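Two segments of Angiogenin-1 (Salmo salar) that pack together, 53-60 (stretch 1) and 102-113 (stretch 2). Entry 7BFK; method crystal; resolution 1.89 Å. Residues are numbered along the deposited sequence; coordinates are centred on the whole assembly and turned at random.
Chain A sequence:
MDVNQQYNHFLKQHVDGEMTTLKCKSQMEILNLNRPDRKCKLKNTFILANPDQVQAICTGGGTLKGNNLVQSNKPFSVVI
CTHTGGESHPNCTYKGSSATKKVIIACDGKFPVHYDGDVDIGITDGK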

ATOM      1  N   GLN A  53     -11.965   6.315  -3.713  1.00 35.68           N
ATOM      2  CA  GLN A  53     -11.512   5.780  -5.021  1.00 39.06           C
ATOM      3  C   GLN A  53     -10.974   4.366  -4.811  1.00 36.82           C
ATOM      4  O   GLN A  53     -11.152   3.511  -5.692  1.00 35.79           O
ATOM      5  CB  GLN A  53     -10.398   6.630  -5.635  1.00 46.02           C
ATOM      6  CG  GLN A  53     -10.715   8.120  -5.804  1.00 51.54           C
ATOM      7  CD  GLN A  53      -9.625   8.820  -6.586  1.00 59.90           C
ATOM      8  OE1 GLN A  53      -9.116   9.880  -6.199  1.00 65.82           O
ATOM      9  NE2 GLN A  53      -9.241   8.218  -7.705  1.00 56.87           N
ATOM     10  N   VAL A  54     -10.287   4.138  -3.702  1.00 32.32           N
ATOM     11  CA  VAL A  54      -9.688   2.809  -3.412  1.00 32.02           C
ATOM     12  C   VAL A  54     -10.784   1.880  -2.878  1.00 31.13           C
ATOM     13  O   VAL A  54     -10.779   0.703  -3.284  1.00 29.73           O
ATOM     14  CB  VAL A  54      -8.473   2.910  -2.468  1.00 33.69           C
ATOM     15  CG1 VAL A  54      -7.826   1.554  -2.262  1.00 31.81           C
ATOM     16  CG2 VAL A  54      -7.444   3.911  -2.986  1.00 34.32           C
ATOM     17  N   GLN A  55     -11.700   2.370  -2.024  1.00 33.65           N
ATOM     18  CA  GLN A  55     -12.781   1.517  -1.467  1.00 33.24           C
ATOM     19  C   GLN A  55     -13.632   1.011  -2.641  1.00 33.41           C
ATOM     20  O   GLN A  55     -14.037  -0.164  -2.618  1.00 35.03           O
ATOM     21  CB  GLN A  55     -13.623   2.242  -0.412  1.00 37.62           C
ATOM     22  CG  GLN A  55     -14.727   1.356   0.169  1.00 41.84           C
ATOM     23  CD  GLN A  55     -15.475   1.963   1.336  1.00 44.50           C
ATOM     24  OE1 GLN A  55     -15.657   3.177   1.436  1.00 48.33           O
ATOM     25  NE2 GLN A  55     -15.913   1.105   2.246  1.00 55.02           N
ATOM     26  N   ALA A  56     -13.810   1.841  -3.665  1.00 33.84           N
ATOM     27  CA  ALA A  56     -14.632   1.528  -4.857  1.00 35.64           C
ATOM     28  C   ALA A  56     -14.111   0.265  -5.562  1.00 36.59           C
ATOM     29  O   ALA A  56     -14.912  -0.388  -6.238  1.00 39.00           O
ATOM     30  CB  ALA A  56     -14.658   2.717  -5.792  1.00 38.85           C
ATOM     31  N   ILE A  57     -12.819  -0.063  -5.439  1.00 33.79           N
ATOM     32  CA  ILE A  57     -12.223  -1.279  -6.078  1.00 32.47           C
ATOM     33  C   ILE A  57     -13.008  -2.513  -5.612  1.00 31.74           C
ATOM     34  O   ILE A  57     -13.150  -3.476  -6.401  1.00 34.95           O
ATOM     35  CB  ILE A  57     -10.719  -1.410  -5.757  1.00 27.56           C
ATOM     36  CG1 ILE A  57      -9.912  -0.279  -6.390  1.00 27.54           C
ATOM     37  CG2 ILE A  57     -10.193  -2.774  -6.191  1.00 27.74           C
ATOM     38  CD1 ILE A  57      -8.494  -0.158  -5.868  1.00 28.40           C
ATOM     39  N   CYS A  58     -13.495  -2.464  -4.382  1.00 33.94           N
ATOM     40  CA  CYS A  58     -14.229  -3.556  -3.708  1.00 35.67           C
ATOM     41  C   CYS A  58     -15.729  -3.493  -4.050  1.00 39.31           C
ATOM     42  O   CYS A  58     -16.387  -4.510  -3.880  1.00 43.81           O
ATOM     43  CB  CYS A  58     -14.029  -3.481  -2.196  1.00 35.31           C
ATOM     44  SG  CYS A  58     -12.307  -3.689  -1.652  1.00 35.75           S
ATOM     45  N   THR A  59     -16.231  -2.365  -4.568  1.00 40.84           N
ATOM     46  CA  THR A  59     -17.693  -2.159  -4.812  1.00 45.87           C
ATOM     47  C   THR A  59     -18.004  -1.599  -6.209  1.00 42.26           C
ATOM     48  O   THR A  59     -18.694  -0.579  -6.279  1.00 50.55           O
ATOM     49  CB  THR A  59     -18.284  -1.231  -3.745  1.00 45.03           C
ATOM     50  OG1 THR A  59     -17.653   0.050  -3.837  1.00 46.97           O
ATOM     51  CG2 THR A  59     -18.117  -1.781  -2.347  1.00 48.78           C
ATOM     52  N   GLY A  60     -17.528  -2.241  -7.278  1.00 44.57           N
ATOM     53  CA  GLY A  60     -17.880  -1.868  -8.662  1.00 40.96           C
ATOM     54  C   GLY A  60     -16.695  -1.421  -9.487  1.00 43.14           C
ATOM     55  O   GLY A  60     -16.842  -1.315 -10.723  1.00 37.71           O
ATOM     56  N   LYS A 102      -2.703  -0.518 -12.538  1.00 28.16           N
ATOM     57  CA  LYS A 102      -3.871  -1.101 -11.858  1.00 30.16           C
ATOM     58  C   LYS A 102      -3.285  -1.704 -10.585  1.00 27.71           C
ATOM     59  O   LYS A 102      -2.124  -2.196 -10.643  1.00 27.61           O
ATOM     60  CB  LYS A 102      -4.588  -2.114 -12.745  1.00 30.46           C
ATOM     61  CG  LYS A 102      -5.100  -1.519 -14.052  1.00 37.60           C
ATOM     62  CD  LYS A 102      -5.986  -2.437 -14.843  1.00 41.56           C
ATOM     63  CE  LYS A 102      -6.185  -1.976 -16.267  1.00 48.08           C
ATOM     64  NZ  LYS A 102      -6.282  -0.504 -16.340  1.00 56.11           N
ATOM     65  N   VAL A 103      -4.003  -1.618  -9.479  1.00 27.18           N
ATOM     66  CA  VAL A 103      -3.507  -2.154  -8.185  1.00 25.53           C
ATOM     67  C   VAL A 103      -4.277  -3.435  -7.862  1.00 27.33           C
ATOM     68  O   VAL A 103      -5.434  -3.599  -8.338  1.00 28.93           O
ATOM     69  CB  VAL A 103      -3.618  -1.109  -7.075  1.00 25.92           C
ATOM     70  CG1 VAL A 103      -2.718   0.078  -7.362  1.00 27.35           C
ATOM     71  CG2 VAL A 103      -5.064  -0.671  -6.876  1.00 28.61           C
ATOM     72  N   ILE A 104      -3.626  -4.346  -7.159  1.00 27.34           N
ATOM     73  CA  ILE A 104      -4.240  -5.613  -6.713  1.00 26.65           C
ATOM     74  C   ILE A 104      -4.258  -5.598  -5.196  1.00 28.70           C
ATOM     75  O   ILE A 104      -3.190  -5.540  -4.594  1.00 25.90           O
ATOM     76  CB  ILE A 104      -3.515  -6.822  -7.291  1.00 30.39           C
ATOM     77  CG1 ILE A 104      -3.335  -6.694  -8.806  1.00 30.64           C
ATOM     78  CG2 ILE A 104      -4.279  -8.073  -6.892  1.00 30.86           C
ATOM     79  CD1 ILE A 104      -2.278  -7.610  -9.387  1.00 36.98           C
ATOM     80  N   ILE A 105      -5.447  -5.635  -4.621  1.00 27.00           N
ATOM     81  CA  ILE A 105      -5.649  -5.551  -3.154  1.00 29.44           C
ATOM     82  C   ILE A 105      -6.547  -6.700  -2.714  1.00 34.80           C
ATOM     83  O   ILE A 105      -7.097  -7.389  -3.566  1.00 30.31           O
ATOM     84  CB  ILE A 105      -6.276  -4.200  -2.789  1.00 29.29           C
ATOM     85  CG1 ILE A 105      -7.726  -4.109  -3.279  1.00 30.63           C
ATOM     86  CG2 ILE A 105      -5.427  -3.059  -3.313  1.00 29.75           C
ATOM     87  CD1 ILE A 105      -8.449  -2.874  -2.821  1.00 31.26           C
ATOM     88  N   ALA A 106      -6.647  -6.877  -1.411  1.00 34.46           N
ATOM     89  CA  ALA A 106      -7.573  -7.805  -0.762  1.00 34.69           C
ATOM     90  C   ALA A 106      -8.785  -6.986  -0.344  1.00 37.96           C
ATOM     91  O   ALA A 106      -8.607  -5.819   0.104  1.00 35.75           O
ATOM     92  CB  ALA A 106      -6.893  -8.485   0.412  1.00 37.18           C
ATOM     93  N   CYS A 107      -9.972  -7.519  -0.574  1.00 37.28           N
ATOM     94  CA  CYS A 107     -11.253  -6.916  -0.147  1.00 37.97           C
ATOM     95  C   CYS A 107     -11.910  -7.831   0.883  1.00 41.56           C
ATOM     96  O   CYS A 107     -11.947  -9.043   0.649  1.00 43.61           O
ATOM     97  CB  CYS A 107     -12.209  -6.723  -1.318  1.00 39.06           C
ATOM     98  SG  CYS A 107     -11.673  -5.461  -2.507  1.00 37.41           S
ATOM     99  N   ASP A 108     -12.356  -7.254   1.995  1.00 44.94           N
ATOM    100  CA  ASP A 108     -13.185  -7.925   3.024  1.00 43.52           C
ATOM    101  C   ASP A 108     -14.546  -7.263   2.900  1.00 42.96           C
ATOM    102  O   ASP A 108     -14.736  -6.155   3.465  1.00 45.88           O
ATOM    103  CB  ASP A 108     -12.578  -7.805   4.419  1.00 43.80           C
ATOM    104  CG  ASP A 108     -13.225  -8.750   5.422  1.00 51.92           C
ATOM    105  OD1 ASP A 108     -14.334  -9.233   5.142  1.00 48.44           O
ATOM    106  OD2 ASP A 108     -12.602  -9.014   6.450  1.00 57.38           O
ATOM    107  N   GLY A 109     -15.437  -7.858   2.122  1.00 43.41           N
ATOM    108  CA  GLY A 109     -16.714  -7.209   1.801  1.00 41.34           C
ATOM    109  C   GLY A 109     -16.418  -5.927   1.053  1.00 40.31           C
ATOM    110  O   GLY A 109     -15.643  -5.998   0.081  1.00 40.02           O
ATOM    111  N   LYS A 110     -16.916  -4.785   1.542  1.00 40.12           N
ATOM    112  CA  LYS A 110     -16.763  -3.464   0.880  1.00 43.95           C
ATOM    113  C   LYS A 110     -15.435  -2.792   1.264  1.00 40.12           C
ATOM    114  O   LYS A 110     -15.230  -1.659   0.786  1.00 39.88           O
ATOM    115  CB  LYS A 110     -17.900  -2.519   1.281  1.00 50.23           C
ATOM    116  CG  LYS A 110     -17.830  -1.991   2.714  1.00 57.12           C
ATOM    117  CD  LYS A 110     -18.790  -0.842   3.018  1.00 62.58           C
ATOM    118  CE  LYS A 110     -20.176  -1.292   3.417  1.00 66.55           C
ATOM    119  NZ  LYS A 110     -20.192  -1.863   4.785  1.00 66.65           N
ATOM    120  N   PHE A 111     -14.579  -3.457   2.055  1.00 37.46           N
ATOM    121  CA  PHE A 111     -13.350  -2.862   2.655  1.00 39.40           C
ATOM    122  C   PHE A 111     -12.041  -3.447   2.134  1.00 35.89           C
ATOM    123  O   PHE A 111     -11.741  -4.624   2.314  1.00 37.41           O
ATOM    124  CB  PHE A 111     -13.309  -3.076   4.174  1.00 39.11           C
ATOM    125  CG  PHE A 111     -14.401  -2.388   4.950  1.00 43.67           C
ATOM    126  CD1 PHE A 111     -14.349  -1.023   5.190  1.00 39.61           C
ATOM    127  CD2 PHE A 111     -15.465  -3.113   5.476  1.00 43.65           C
ATOM    128  CE1 PHE A 111     -15.349  -0.389   5.914  1.00 41.40           C
ATOM    129  CE2 PHE A 111     -16.459  -2.479   6.206  1.00 41.38           C
ATOM    130  CZ  PHE A 111     -16.404  -1.117   6.419  1.00 42.52           C
ATOM    131  N   PRO A 112     -11.195  -2.610   1.497  1.00 33.63           N
ATOM    132  CA  PRO A 112      -9.818  -2.985   1.220  1.00 32.83           C
ATOM    133  C   PRO A 112      -9.152  -3.332   2.557  1.00 32.76           C
ATOM    134  O   PRO A 112      -9.409  -2.628   3.530  1.00 33.45           O
ATOM    135  CB  PRO A 112      -9.197  -1.717   0.618  1.00 32.01           C
ATOM    136  CG  PRO A 112     -10.377  -0.978   0.029  1.00 33.63           C
ATOM    137  CD  PRO A 112     -11.544  -1.289   0.952  1.00 34.94           C
ATOM    138  N   VAL A 113      -8.338  -4.385   2.584  1.00 31.87           N
ATOM    139  CA  VAL A 113      -7.621  -4.848   3.810  1.00 35.40           C
ATOM    140  C   VAL A 113      -6.239  -5.365   3.447  1.00 34.78           C
ATOM    141  O   VAL A 113      -6.037  -5.795   2.309  1.00 40.11           O
ATOM    142  CB  VAL A 113      -8.433  -5.942   4.547  1.00 35.06           C
ATOM    143  CG1 VAL A 113      -9.682  -5.370   5.166  1.00 37.06           C
ATOM    144  CG2 VAL A 113      -8.786  -7.100   3.628  1.00 38.63           C
TER

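A disulfide bond fastens these two segments together: Cys58 SG lies 2.1 Å from Cys107 SG, and the torsion about the sulfur-sulfur bond is -86°, close to the 90° magnitude at which a disulfide is least strained. Both cysteines adopt the m rotamer, and both CA-to-CB bonds point toward the opposing segment, so the link closes without an awkward side-chain geometry. It joins residues 49 positions apart in sequence, tying stretch 1 to a β-hairpin.

The sulfur of Cys58 does more than bond covalently. Cys58 SG lies 3.6 Å from Pro112 CD and 4.1 Å from Ile105 CD1, so apolar groups flank it on the hairpin side, company that suits a disulfide, which is itself weakly polar. Of all the residues in the two segments, Cys58 has the largest area covered by its partner, 88 Å².

The hairpin supplies its contacts through the alternation of a β-strand. Val103, Ile105 and Cys107 point toward the helical segment, whereas Ile104, Ala106 and Asp108 point away and make no contact with it. Ile57 meets the first two of the inward residues: Ile57 CD1 is 3.6 Å from Val103 CG2 and also packs against Ile105, and Ile57 CG2 adds a second contact, 3.8 Å from Ile105 CD1. Branched aliphatic side chains suit this place well, because they fill buried space without bringing polar groups that would need partners.

Pro112 carries the packing onto the second strand of the hairpin. Its CA-to-CB bond points toward the helical segment, and the ring approaches the backbone closely, with Pro112 CG 3.7 Å from Val54 O and 3.8 Å from Gln55 CA. Val54 adds a looser side-chain contact, Val54 CG1 to Pro112 CG at 4.3 Å. Proline offers a compact apolar surface here, and its lack of an amide hydrogen leaves no donor to satisfy beside Cys58 SG, which lies 3.5 Å from Pro112 N.

One polar interaction supplements this packing. Gln55 extends its side chain, with chi1 and chi2 both t, and Gln55 NE2 donates a hydrogen bond to Lys110 O over 3.2 Å at an N-H...O angle of 150°. Glutamine is well matched to the task: its CA-to-CB bond runs sideways, but the chain is long enough for its amide to reach a backbone carbonyl, and its methylene carbons can lie against the hairpin, Gln55 CG being 4.2 Å from Pro112 CD.

That carbonyl belongs to a type II' turn running from Asp108 to Phe111. Gly109, at phi 62° and psi -124°, occupies the position where positive phi favours glycine, and paired bonds close the turn: Asp108 N to Phe111 O at 2.7 Å and Phe111 N to Asp108 O at 3.0 Å. At the exposed margin, Thr59 CG2 rests 3.7 Å from Lys110 CB, an aliphatic touch between two exposed residues; the Lys110 amine is hydrogen-bonded elsewhere in the structure.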